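Local coordinates for solute-binding protein (PDB 2ZYO) that binds maltodextrins, here maltotetraose, and probably delivers them as the extracellular solute-binding component of a sugar transport system, at residues Val23-Ala27 / Val56-Gln61; Val167-Asn172 / Leu224-Ala230; Pro354-Val358 / Lys391-Lys396; Phe179-Lys184 / Leu267-Asp271. One frame throughout, in Å; residues are numbered along the deposited sequence.

Contact 1: residues Val23-Ala27 / Val56-Gln61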
loop_
_atom_site.group_PDB
_atom_site.type_symbol
_atom_site.label_atom_id
_atom_site.label_comp_id
_atom_site.label_asym_id
_atom_site.label_seq_id
_atom_site.Cartn_x
_atom_site.Cartn_y
_atom_site.Cartn_z
ATOM N N VAL A 23 8.625 -13.267 17.390
ATOM C CA VAL A 23 7.883 -12.419 16.468
ATOM C C VAL A 23 8.505 -11.027 16.499
ATOM O O VAL A 23 8.738 -10.485 17.577
ATOM C CB VAL A 23 6.390 -12.333 16.881
ATOM C CG1 VAL A 23 5.644 -11.306 16.058
ATOM C CG2 VAL A 23 5.711 -13.697 16.754
ATOM N N TRP A 24 8.793 -10.463 15.326
ATOM C CA TRP A 24 9.239 -9.070 15.237
ATOM C C TRP A 24 8.079 -8.179 14.819
ATOM O O TRP A 24 7.411 -8.448 13.820
ATOM C CB TRP A 24 10.392 -8.902 14.245
ATOM C CG TRP A 24 11.694 -9.525 14.659
ATOM C CD1 TRP A 24 12.028 -10.002 15.894
ATOM C CD2 TRP A 24 12.847 -9.704 13.834
ATOM N NE1 TRP A 24 13.314 -10.492 15.880
ATOM C CE2 TRP A 24 13.842 -10.314 14.629
ATOM C CE3 TRP A 24 13.135 -9.416 12.492
ATOM C CZ2 TRP A 24 15.105 -10.642 14.129
ATOM C CZ3 TRP A 24 14.392 -9.741 11.995
ATOM C CH2 TRP A 24 15.360 -10.350 12.812
ATOM N N GLU A 25 7.849 -7.118 15.587
ATOM C CA GLU A 25 6.761 -6.186 15.315
ATOM C C GLU A 25 7.251 -4.737 15.356
ATOM O O GLU A 25 8.215 -4.419 16.059
ATOM C CB GLU A 25 5.606 -6.405 16.303
ATOM C CG GLU A 25 4.370 -5.518 16.091
ATOM C CD GLU A 25 3.743 -5.675 14.714
ATOM O OE1 GLU A 25 2.720 -6.379 14.609
ATOM O OE2 GLU A 25 4.270 -5.100 13.737
ATOM N N ASN A 26 6.570 -3.882 14.594
ATOM C CA ASN A 26 6.886 -2.455 14.466
ATOM C C ASN A 26 7.328 -1.787 15.764
ATOM O O ASN A 26 6.631 -1.850 16.775
ATOM C CB ASN A 26 5.681 -1.708 13.881
ATOM C CG ASN A 26 6.015 -0.287 13.462
ATOM O OD1 ASN A 26 7.172 0.133 13.494
ATOM N ND2 ASN A 26 4.996 0.459 13.053
ATOM N N ALA A 27 8.491 -1.139 15.711
ATOM C CA ALA A 27 9.095 -0.515 16.887
ATOM C C ALA A 27 8.636 0.925 17.120
ATOM O O ALA A 27 8.653 1.399 18.257
ATOM C CB ALA A 27 10.612 -0.575 16.791
ATOM N N VAL A 56 11.041 -4.260 16.267
ATOM C CA VAL A 56 11.893 -3.975 15.109
ATOM C C VAL A 56 11.076 -3.226 14.060
ATOM O O VAL A 56 9.999 -3.682 13.656
ATOM C CB VAL A 56 12.497 -5.253 14.457
ATOM C CG1 VAL A 56 13.512 -4.868 13.385
ATOM C CG2 VAL A 56 13.157 -6.162 15.492
ATOM N N ALA A 57 11.592 -2.080 13.622
ATOM C CA ALA A 57 10.912 -1.248 12.634
ATOM C C ALA A 57 10.632 -2.043 11.366
ATOM O O ALA A 57 11.481 -2.808 10.911
ATOM C CB ALA A 57 11.744 -0.022 12.317
ATOM N N LEU A 58 9.437 -1.861 10.811
ATOM C CA LEU A 58 9.010 -2.590 9.615
ATOM C C LEU A 58 10.060 -2.608 8.506
ATOM O O LEU A 58 10.412 -3.673 7.997
ATOM C CB LEU A 58 7.688 -2.024 9.084
ATOM C CG LEU A 58 6.360 -2.716 9.420
ATOM C CD1 LEU A 58 6.358 -3.436 10.766
ATOM C CD2 LEU A 58 5.238 -1.695 9.350
ATOM N N LEU A 59 10.577 -1.433 8.156
ATOM C CA LEU A 59 11.515 -1.314 7.040
ATOM C C LEU A 59 12.960 -1.671 7.400
ATOM O O LEU A 59 13.860 -1.541 6.569
ATOM C CB LEU A 59 11.425 0.078 6.397
ATOM C CG LEU A 59 10.094 0.435 5.722
ATOM C CD1 LEU A 59 10.146 1.840 5.148
ATOM C CD2 LEU A 59 9.701 -0.577 4.638
ATOM N N LYS A 60 13.168 -2.131 8.632
ATOM C CA LYS A 60 14.476 -2.617 9.072
ATOM C C LYS A 60 14.510 -4.135 9.238
ATOM O O LYS A 60 15.584 -4.725 9.376
ATOM C CB LYS A 60 14.884 -1.942 10.382
ATOM C CG LYS A 60 15.216 -0.470 10.230
ATOM C CD LYS A 60 15.929 0.060 11.456
ATOM C CE LYS A 60 16.213 1.547 11.328
ATOM N NZ LYS A 60 17.209 1.851 10.261
ATOM N N GLN A 61 13.335 -4.760 9.212
ATOM C CA GLN A 61 13.219 -6.193 9.494
ATOM C C GLN A 61 13.894 -7.088 8.458
ATOM O O GLN A 61 14.515 -8.091 8.814
ATOM C CB GLN A 61 11.755 -6.595 9.671
ATOM C CG GLN A 61 11.150 -6.125 10.983
ATOM C CD GLN A 61 9.861 -6.838 11.340
ATOM O OE1 GLN A 61 9.598 -7.951 10.880
ATOM N NE2 GLN A 61 9.051 -6.201 12.174
HETATM O O HOH W 1 7.868 0.581 11.075
#

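Contact 2: residues Val167-Asn172 / Leu224-Ala230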
loop_
_atom_site.group_PDB
_atom_site.type_symbol
_atom_site.label_atom_id
_atom_site.label_comp_id
_atom_site.label_asym_id
_atom_site.label_seq_id
_atom_site.Cartn_x
_atom_site.Cartn_y
_atom_site.Cartn_z
ATOM N N VAL A 167 -9.013 20.762 -5.354
ATOM C CA VAL A 167 -8.379 19.444 -5.300
ATOM C C VAL A 167 -6.867 19.610 -5.401
ATOM O O VAL A 167 -6.360 20.254 -6.323
ATOM C CB VAL A 167 -8.866 18.495 -6.427
ATOM C CG1 VAL A 167 -8.368 17.070 -6.174
ATOM C CG2 VAL A 167 -10.387 18.509 -6.545
ATOM N N LEU A 168 -6.160 19.019 -4.444
ATOM C CA LEU A 168 -4.705 19.078 -4.393
ATOM C C LEU A 168 -4.168 17.707 -4.011
ATOM O O LEU A 168 -4.642 17.099 -3.055
ATOM C CB LEU A 168 -4.263 20.129 -3.370
ATOM C CG LEU A 168 -2.778 20.298 -3.041
ATOM C CD1 LEU A 168 -1.985 20.798 -4.242
ATOM C CD2 LEU A 168 -2.629 21.256 -1.869
ATOM N N PHE A 169 -3.185 17.218 -4.759
ATOM C CA PHE A 169 -2.526 15.960 -4.414
ATOM C C PHE A 169 -1.138 15.869 -5.034
ATOM O O PHE A 169 -0.737 16.755 -5.796
ATOM C CB PHE A 169 -3.407 14.738 -4.755
ATOM C CG PHE A 169 -3.447 14.375 -6.221
ATOM C CD1 PHE A 169 -2.778 13.243 -6.685
ATOM C CD2 PHE A 169 -4.188 15.133 -7.129
ATOM C CE1 PHE A 169 -2.821 12.886 -8.031
ATOM C CE2 PHE A 169 -4.237 14.783 -8.480
ATOM C CZ PHE A 169 -3.551 13.656 -8.930
ATOM N N GLU A 170 -0.409 14.808 -4.689
ATOM C CA GLU A 170 0.936 14.570 -5.211
ATOM C C GLU A 170 0.893 14.081 -6.655
ATOM O O GLU A 170 1.217 12.920 -6.942
ATOM C CB GLU A 170 1.680 13.562 -4.337
ATOM C CG GLU A 170 2.283 14.146 -3.084
ATOM C CD GLU A 170 3.283 13.205 -2.449
ATOM O OE1 GLU A 170 4.326 12.926 -3.079
ATOM O OE2 GLU A 170 3.022 12.745 -1.322
ATOM N N ALA A 171 0.510 14.981 -7.558
ATOM C CA ALA A 171 0.326 14.652 -8.972
ATOM C C ALA A 171 1.643 14.450 -9.728
ATOM O O ALA A 171 1.637 14.158 -10.922
ATOM C CB ALA A 171 -0.534 15.711 -9.661
ATOM N N ASN A 172 2.762 14.613 -9.026
ATOM C CA ASN A 172 4.083 14.342 -9.591
ATOM C C ASN A 172 4.692 13.048 -9.042
ATOM O O ASN A 172 5.894 12.804 -9.171
ATOM C CB ASN A 172 5.023 15.536 -9.364
ATOM C CG ASN A 172 5.173 15.904 -7.891
ATOM O OD1 ASN A 172 4.560 15.295 -7.011
ATOM N ND2 ASN A 172 5.998 16.910 -7.620
ATOM N N LEU A 224 -1.691 23.179 -10.323
ATOM C CA LEU A 224 -0.963 22.619 -9.181
ATOM C C LEU A 224 0.486 23.110 -9.154
ATOM O O LEU A 224 1.087 23.308 -10.215
ATOM C CB LEU A 224 -1.003 21.083 -9.190
ATOM C CG LEU A 224 -2.338 20.359 -8.964
ATOM C CD1 LEU A 224 -2.077 18.898 -8.630
ATOM C CD2 LEU A 224 -3.179 21.001 -7.866
ATOM N N PRO A 225 1.047 23.322 -7.944
ATOM C CA PRO A 225 2.448 23.740 -7.821
ATOM C C PRO A 225 3.372 22.721 -8.482
ATOM O O PRO A 225 3.305 21.532 -8.172
ATOM C CB PRO A 225 2.679 23.769 -6.308
ATOM C CG PRO A 225 1.334 23.915 -5.715
ATOM C CD PRO A 225 0.399 23.189 -6.627
ATOM N N GLN A 226 4.226 23.195 -9.383
ATOM C CA GLN A 226 4.991 22.310 -10.267
ATOM C C GLN A 226 6.160 21.565 -9.607
ATOM O O GLN A 226 6.794 20.716 -10.240
ATOM C CB GLN A 226 5.437 23.066 -11.526
ATOM C CG GLN A 226 4.264 23.469 -12.421
ATOM C CD GLN A 226 4.637 24.465 -13.506
ATOM O OE1 GLN A 226 5.737 24.426 -14.057
ATOM N NE2 GLN A 226 3.709 25.360 -13.826
ATOM N N SER A 227 6.423 21.866 -8.335
ATOM C CA SER A 227 7.456 21.165 -7.568
ATOM C C SER A 227 6.948 20.738 -6.187
ATOM O O SER A 227 7.698 20.734 -5.206
ATOM C CB SER A 227 8.714 22.033 -7.451
ATOM O OG SER A 227 9.199 22.395 -8.732
ATOM N N LEU A 228 5.673 20.359 -6.127
ATOM C CA LEU A 228 5.018 20.012 -4.864
ATOM C C LEU A 228 5.563 18.728 -4.236
ATOM O O LEU A 228 6.109 17.865 -4.927
ATOM C CB LEU A 228 3.492 19.931 -5.046
ATOM C CG LEU A 228 2.879 18.828 -5.920
ATOM C CD1 LEU A 228 2.710 17.537 -5.134
ATOM C CD2 LEU A 228 1.538 19.265 -6.487
ATOM N N LYS A 229 5.410 18.627 -2.919
ATOM C CA LYS A 229 5.779 17.435 -2.161
ATOM C C LYS A 229 4.641 17.059 -1.213
ATOM O O LYS A 229 3.631 17.762 -1.145
ATOM C CB LYS A 229 7.075 17.676 -1.378
ATOM C CG LYS A 229 8.358 17.481 -2.188
ATOM C CD LYS A 229 9.023 16.125 -1.915
ATOM C CE LYS A 229 8.357 14.965 -2.660
ATOM N NZ LYS A 229 8.536 15.040 -4.141
ATOM N N ALA A 230 4.808 15.954 -0.486
ATOM C CA ALA A 230 3.810 15.492 0.483
ATOM C C ALA A 230 3.410 16.586 1.474
ATOM O O ALA A 230 2.228 16.745 1.789
ATOM C CB ALA A 230 4.315 14.265 1.228
HETATM O O HOH W 2 5.940 14.134 -4.921
HETATM O O HOH W 3 7.908 17.986 -9.577
#

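Contact 3: residues Pro354-Val358 / Lys391-Lys396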
loop_
_atom_site.group_PDB
_atom_site.type_symbol
_atom_site.label_atom_id
_atom_site.label_comp_id
_atom_site.label_asym_id
_atom_site.label_seq_id
_atom_site.Cartn_x
_atom_site.Cartn_y
_atom_site.Cartn_z
ATOM N N PRO A 354 11.511 -7.568 -7.587
ATOM C CA PRO A 354 12.622 -6.668 -7.251
ATOM C C PRO A 354 12.775 -5.494 -8.219
ATOM O O PRO A 354 13.157 -4.398 -7.804
ATOM C CB PRO A 354 13.849 -7.584 -7.327
ATOM C CG PRO A 354 13.316 -8.943 -7.049
ATOM C CD PRO A 354 11.963 -8.968 -7.702
ATOM N N GLU A 355 12.453 -5.727 -9.489
ATOM C CA GLU A 355 12.593 -4.714 -10.535
ATOM C C GLU A 355 11.735 -3.462 -10.323
ATOM O O GLU A 355 12.071 -2.391 -10.827
ATOM C CB GLU A 355 12.323 -5.324 -11.911
ATOM C CG GLU A 355 13.398 -6.307 -12.369
ATOM C CD GLU A 355 13.243 -7.706 -11.783
ATOM O OE1 GLU A 355 12.192 -8.006 -11.172
ATOM O OE2 GLU A 355 14.183 -8.513 -11.942
ATOM N N MET A 356 10.639 -3.589 -9.577
ATOM C CA MET A 356 9.801 -2.429 -9.265
ATOM C C MET A 356 10.570 -1.368 -8.473
ATOM O O MET A 356 10.292 -0.173 -8.591
ATOM C CB MET A 356 8.532 -2.845 -8.513
ATOM C CG MET A 356 7.519 -1.715 -8.341
ATOM S SD MET A 356 6.871 -1.108 -9.912
ATOM C CE MET A 356 6.102 0.429 -9.411
ATOM N N GLY A 357 11.546 -1.813 -7.682
ATOM C CA GLY A 357 12.367 -0.919 -6.864
ATOM C C GLY A 357 13.036 0.213 -7.625
ATOM O O GLY A 357 13.192 1.316 -7.096
ATOM N N VAL A 358 13.423 -0.056 -8.870
ATOM C CA VAL A 358 14.124 0.937 -9.689
ATOM C C VAL A 358 13.195 1.668 -10.666
ATOM O O VAL A 358 13.651 2.470 -11.482
ATOM C CB VAL A 358 15.338 0.324 -10.439
ATOM C CG1 VAL A 358 16.377 -0.191 -9.446
ATOM C CG2 VAL A 358 14.896 -0.779 -11.395
ATOM N N LYS A 391 18.742 0.089 -15.437
ATOM C CA LYS A 391 18.842 -0.159 -13.994
ATOM C C LYS A 391 18.466 -1.588 -13.601
ATOM O O LYS A 391 18.999 -2.128 -12.630
ATOM C CB LYS A 391 17.982 0.842 -13.210
ATOM C CG LYS A 391 18.551 2.264 -13.137
ATOM C CD LYS A 391 19.724 2.384 -12.159
ATOM C CE LYS A 391 19.257 2.450 -10.707
ATOM N NZ LYS A 391 20.386 2.698 -9.766
ATOM N N ILE A 392 17.549 -2.188 -14.359
ATOM C CA ILE A 392 17.095 -3.562 -14.117
ATOM C C ILE A 392 18.213 -4.591 -14.333
ATOM O O ILE A 392 18.324 -5.564 -13.584
ATOM C CB ILE A 392 15.830 -3.892 -14.966
ATOM C CG1 ILE A 392 14.586 -3.281 -14.308
ATOM C CG2 ILE A 392 15.654 -5.405 -15.157
ATOM C CD1 ILE A 392 13.373 -3.175 -15.217
ATOM N N GLN A 393 19.047 -4.356 -15.344
ATOM C CA GLN A 393 20.150 -5.262 -15.677
ATOM C C GLN A 393 21.436 -4.952 -14.892
ATOM O O GLN A 393 22.409 -5.710 -14.958
ATOM C CB GLN A 393 20.417 -5.225 -17.188
ATOM C CG GLN A 393 21.251 -6.389 -17.729
ATOM C CD GLN A 393 20.522 -7.722 -17.689
ATOM O OE1 GLN A 393 21.011 -8.689 -17.104
ATOM N NE2 GLN A 393 19.348 -7.780 -18.312
ATOM N N THR A 394 21.424 -3.853 -14.139
ATOM C CA THR A 394 22.624 -3.352 -13.460
ATOM C C THR A 394 23.099 -4.222 -12.284
ATOM O O THR A 394 23.962 -5.087 -12.463
ATOM C CB THR A 394 22.455 -1.865 -13.029
ATOM O OG1 THR A 394 22.062 -1.081 -14.159
ATOM C CG2 THR A 394 23.755 -1.298 -12.481
ATOM N N MET A 395 22.534 -3.997 -11.098
ATOM C CA MET A 395 23.011 -4.642 -9.870
ATOM C C MET A 395 22.170 -5.851 -9.465
ATOM O O MET A 395 22.524 -6.578 -8.532
ATOM C CB MET A 395 23.043 -3.633 -8.718
ATOM C CG MET A 395 24.024 -2.484 -8.907
ATOM S SD MET A 395 23.682 -1.099 -7.803
ATOM C CE MET A 395 22.219 -0.392 -8.561
ATOM N N LYS A 396 21.065 -6.062 -10.175
ATOM C CA LYS A 396 20.097 -7.100 -9.825
ATOM C C LYS A 396 20.537 -8.496 -10.255
ATOM O O LYS A 396 21.139 -8.673 -11.317
ATOM C CB LYS A 396 18.723 -6.770 -10.413
ATOM C CG LYS A 396 18.101 -5.514 -9.828
ATOM C CD LYS A 396 16.739 -5.230 -10.430
ATOM C CE LYS A 396 16.167 -3.932 -9.891
ATOM N NZ LYS A 396 15.847 -4.001 -8.436
#

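Contact 4: residues Phe179-Lys184 / Leu267-Asp271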
loop_
_atom_site.group_PDB
_atom_site.type_symbol
_atom_site.label_atom_id
_atom_site.label_comp_id
_atom_site.label_asym_id
_atom_site.label_seq_id
_atom_site.Cartn_x
_atom_site.Cartn_y
_atom_site.Cartn_z
ATOM N N PHE A 179 -3.866 5.648 -10.714
ATOM C CA PHE A 179 -5.251 5.486 -11.169
ATOM C C PHE A 179 -5.496 6.112 -12.541
ATOM O O PHE A 179 -6.306 5.607 -13.316
ATOM C CB PHE A 179 -6.267 5.973 -10.120
ATOM C CG PHE A 179 -6.475 7.466 -10.093
ATOM C CD1 PHE A 179 -7.559 8.040 -10.754
ATOM C CD2 PHE A 179 -5.606 8.295 -9.389
ATOM C CE1 PHE A 179 -7.767 9.421 -10.726
ATOM C CE2 PHE A 179 -5.801 9.678 -9.355
ATOM C CZ PHE A 179 -6.887 10.243 -10.024
ATOM N N LEU A 180 -4.778 7.196 -12.837
ATOM C CA LEU A 180 -4.880 7.856 -14.141
ATOM C C LEU A 180 -4.305 6.989 -15.258
ATOM O O LEU A 180 -4.837 6.970 -16.368
ATOM C CB LEU A 180 -4.191 9.225 -14.121
ATOM C CG LEU A 180 -4.776 10.284 -13.177
ATOM C CD1 LEU A 180 -3.844 11.482 -13.047
ATOM C CD2 LEU A 180 -6.159 10.730 -13.636
ATOM N N PHE A 181 -3.219 6.278 -14.961
ATOM C CA PHE A 181 -2.606 5.359 -15.919
ATOM C C PHE A 181 -3.449 4.098 -16.089
ATOM O O PHE A 181 -3.703 3.661 -17.213
ATOM C CB PHE A 181 -1.176 5.014 -15.494
ATOM C CG PHE A 181 -0.213 6.163 -15.636
ATOM C CD1 PHE A 181 0.586 6.274 -16.765
ATOM C CD2 PHE A 181 -0.112 7.134 -14.644
ATOM C CE1 PHE A 181 1.481 7.334 -16.908
ATOM C CE2 PHE A 181 0.779 8.205 -14.775
ATOM C CZ PHE A 181 1.577 8.302 -15.908
ATOM N N ALA A 182 -3.898 3.531 -14.970
ATOM C CA ALA A 182 -4.750 2.340 -14.985
ATOM C C ALA A 182 -6.055 2.574 -15.747
ATOM O O ALA A 182 -6.537 1.681 -16.448
ATOM C CB ALA A 182 -5.037 1.874 -13.567
ATOM N N ALA A 183 -6.611 3.781 -15.618
ATOM C CA ALA A 183 -7.838 4.167 -16.324
ATOM C C ALA A 183 -7.697 4.036 -17.838
ATOM O O ALA A 183 -8.661 3.716 -18.533
ATOM C CB ALA A 183 -8.230 5.590 -15.957
ATOM N N LYS A 184 -6.489 4.284 -18.340
ATOM C CA LYS A 184 -6.225 4.238 -19.777
ATOM C C LYS A 184 -5.831 2.839 -20.251
ATOM O O LYS A 184 -5.701 2.604 -21.454
ATOM C CB LYS A 184 -5.142 5.254 -20.158
ATOM C CG LYS A 184 -5.344 6.651 -19.573
ATOM C CD LYS A 184 -6.717 7.229 -19.899
ATOM C CE LYS A 184 -6.969 8.498 -19.110
ATOM N NZ LYS A 184 -8.299 9.096 -19.424
ATOM N N LEU A 267 -12.362 7.243 -4.976
ATOM C CA LEU A 267 -12.142 8.140 -6.105
ATOM C C LEU A 267 -13.320 8.049 -7.069
ATOM O O LEU A 267 -13.875 6.962 -7.267
ATOM C CB LEU A 267 -10.835 7.804 -6.825
ATOM C CG LEU A 267 -9.532 7.914 -6.025
ATOM C CD1 LEU A 267 -8.350 7.544 -6.903
ATOM C CD2 LEU A 267 -9.349 9.312 -5.437
ATOM N N PRO A 268 -13.728 9.196 -7.644
ATOM C CA PRO A 268 -14.818 9.226 -8.616
ATOM C C PRO A 268 -14.547 8.309 -9.804
ATOM O O PRO A 268 -13.389 8.093 -10.168
ATOM C CB PRO A 268 -14.833 10.688 -9.067
ATOM C CG PRO A 268 -14.263 11.443 -7.914
ATOM C CD PRO A 268 -13.190 10.546 -7.387
ATOM N N LYS A 269 -15.607 7.765 -10.395
ATOM C CA LYS A 269 -15.460 6.884 -11.548
ATOM C C LYS A 269 -14.766 7.606 -12.694
ATOM O O LYS A 269 -15.046 8.775 -12.970
ATOM C CB LYS A 269 -16.808 6.306 -11.982
ATOM C CG LYS A 269 -17.361 5.291 -10.994
ATOM C CD LYS A 269 -18.591 4.582 -11.526
ATOM C CE LYS A 269 -19.031 3.489 -10.561
ATOM N NZ LYS A 269 -20.260 2.795 -11.028
ATOM N N ILE A 270 -13.835 6.904 -13.329
ATOM C CA ILE A 270 -13.015 7.469 -14.393
ATOM C C ILE A 270 -13.113 6.593 -15.636
ATOM O O ILE A 270 -13.032 5.362 -15.553
ATOM C CB ILE A 270 -11.538 7.662 -13.935
ATOM C CG1 ILE A 270 -10.698 8.310 -15.046
ATOM C CG2 ILE A 270 -10.934 6.337 -13.433
ATOM C CD1 ILE A 270 -9.365 8.880 -14.577
ATOM N N ASP A 271 -13.308 7.242 -16.784
ATOM C CA ASP A 271 -13.509 6.560 -18.062
ATOM C C ASP A 271 -14.575 5.459 -17.957
ATOM O O ASP A 271 -14.427 4.371 -18.516
ATOM C CB ASP A 271 -12.174 6.038 -18.616
ATOM C CG ASP A 271 -11.206 7.163 -18.957
ATOM O OD1 ASP A 271 -11.607 8.098 -19.681
ATOM O OD2 ASP A 271 -10.045 7.117 -18.502
#

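Contact 1: residues Val23-Ala27 / Val56-Gln61
Trp24, Val56 and Gln61 account for most of the surface closed off where strand 20-25, next to the parallel strand 50-55, runs out beside the loop leading into helix 61-71. This is the beta-alpha-beta unit that opens one lobe of the periplasmic-binding-protein fold. Val56 lays CG2 over the five-membered ring of Trp24, 3.9 Å from its centroid and 16° off the normal, a CH-pi contact. Its backbone prolongs the strand pairing: Val56 N donates to Glu25 O at 2.8 Å, and Asn26 CA approaches Val56 O at 3.4 Å in a CA-H...O contact. Gln61 packs OE1 3.6 Å from Trp24 CB; within its own segment NE2 donates to Val56 O at 3.1 Å. Water 1 joins Asn26 OD1, which also accepts from Asp28 N, to Leu58 N. One backbone hydrogen bond thus sets the strand-to-loop pairing, the Trp24-Val56 contact gives much of the apolar surface, and the Gln61 amide, satisfied by Val56 O and Thr79 N, ties loop to sheet.

Contact 2: residues Val167-Asn172 / Leu224-Ala230
Leu228 lies against the turn formed by Phe169, Glu170 and Ala171, with CD1 3.5 Å from Glu170 CA and CD2 3.5 Å from Phe169 O. The turn is an inverse gamma turn centred on Glu170, closed by a weak bond from Ala171 N to Phe169 O (2.8 Å). It follows strand 165-169, part of the mixed sheet of the periplasmic-binding-protein fold, and leads toward helix 174-183. The facing loop joins helices 206-220 and 230-238, and Lys229 is the N-cap residue of the second.

Leu224 fills the other half of the apolar interface: its CD2 is 3.8 Å from Leu168 CD1, and its CD1 is 3.7 Å from Ala171 CB. Pro225 CD borders the same patch, 4.1 Å from Leu168 CD1. Behind the turn, Phe169 makes an edge-to-face contact with Trp218 of helix 206-220.

The turn also borders the sugar site. The Glu170 side chain is about 5 Å from a bound glucose unit, and its OE1 accepts from ND2 of Asn173, a residue of the ligand pocket. Water 2 donates to Glu170 OE1 and Asn172 OD1 and accepts from Lys229 NZ. Water 3 accepts from Asn172 ND2 and donates to Gln226 O. The direct polar link between the segments is Asn172 ND2 to Leu228 O, 2.9 Å long and nearly straight at 170°.

Contact 3: residues Pro354-Val358 / Lys391-Lys396
This is a surface contact between two C-terminal parts of the chain: a loop whose residues 354-357 have helical backbone angles, just ahead of helix 360-371, and the end of helix 377-394 with the residues after it. Lys396 and Val358 bury the most area. Lys396 extends its chain, chi2 and chi3 both t, across to the loop, so that NZ donates to Pro354 O at 2.8 Å. That carbonyl also accepts from Gly357 N at 3.0 Å, so the lysine shares an acceptor already used by the turn. The methylenes of the lysine pack on the way: CE is 3.7 Å from both Glu355 CA and Val358 CG2. On the helix side, Val358 CG2 meets Ile392 CG1 at 3.9 Å and Val358 CB meets Lys391 CB at 3.9 Å, while Glu355 CG rests 3.7 Å from Ile392 CG2. The contact thus combines aliphatic surface with one lysine-to-carbonyl bond, joining the approach to helix 360-371, which carries the pocket residues Trp360 and Asn364, to the end of the following helix. Beside it runs the antiparallel pair of strands 189-192 and 195-201, where Glu355 touches Phe189 and Pro198 and Ile392 touches Ile201.

Contact 4: residues Phe179-Lys184 / Leu267-Asp271
Lys184 NZ and Asp271 OD2 form a salt bridge, 2.8 Å long, between Lys184, in the C-terminal part of segment 179-184, and the loop that follows strand 262-265. In this periplasmic-binding-protein fold the loop leads from one strand of the mixed sheet to another, 278-287, and helix 174-183 packs beside it. Lys184 NZ has a second charged partner in Glu214 of helix 206-220, so one ammonium group links the loop to that helix as well. Asp271, its CB pointing toward the helix, also brings OD2 to 3.5 Å from Ala183 CB.

Inward from this exposed aspartate the contact becomes apolar. Ile270, buried and turned toward the helix, sets its CD1 3.7 Å from Ala183 CB, 3.8 Å from Leu180 CD2 and 4.2 Å from Phe179 CE1. Tyr147 of helix 147-157 touches Phe179, Leu180 and Ile270, and Ile246 of strand 242-247 touches both Phe179 and Leu267. At the inner end Leu267 lies over one face of the Phe179 ring in a CH-pi contact, its CD1 3.8 Å from the ring centroid and 16° off the normal.

Contacts 1 and 2 are buried, contact 4 is partly buried and contact 3 lies at the surface. Contacts 2 and 4 are neighbours, with centres about 18 Å apart and nearest atoms about 5 Å apart; strand 165-169 and helix 174-183 follow one another, and the segments of the two contacts alternate along the chain. Contact 1 lies across the chain's centre from contact 4, their centres about 34 Å apart. Polar chemistry varies with place: backbone pairing at a strand end in contact 1, an amide and bridging waters near the sugar in contact 2, a lysine-to-carbonyl bond in contact 3, and a salt bridge bordering apolar packing in contact 4.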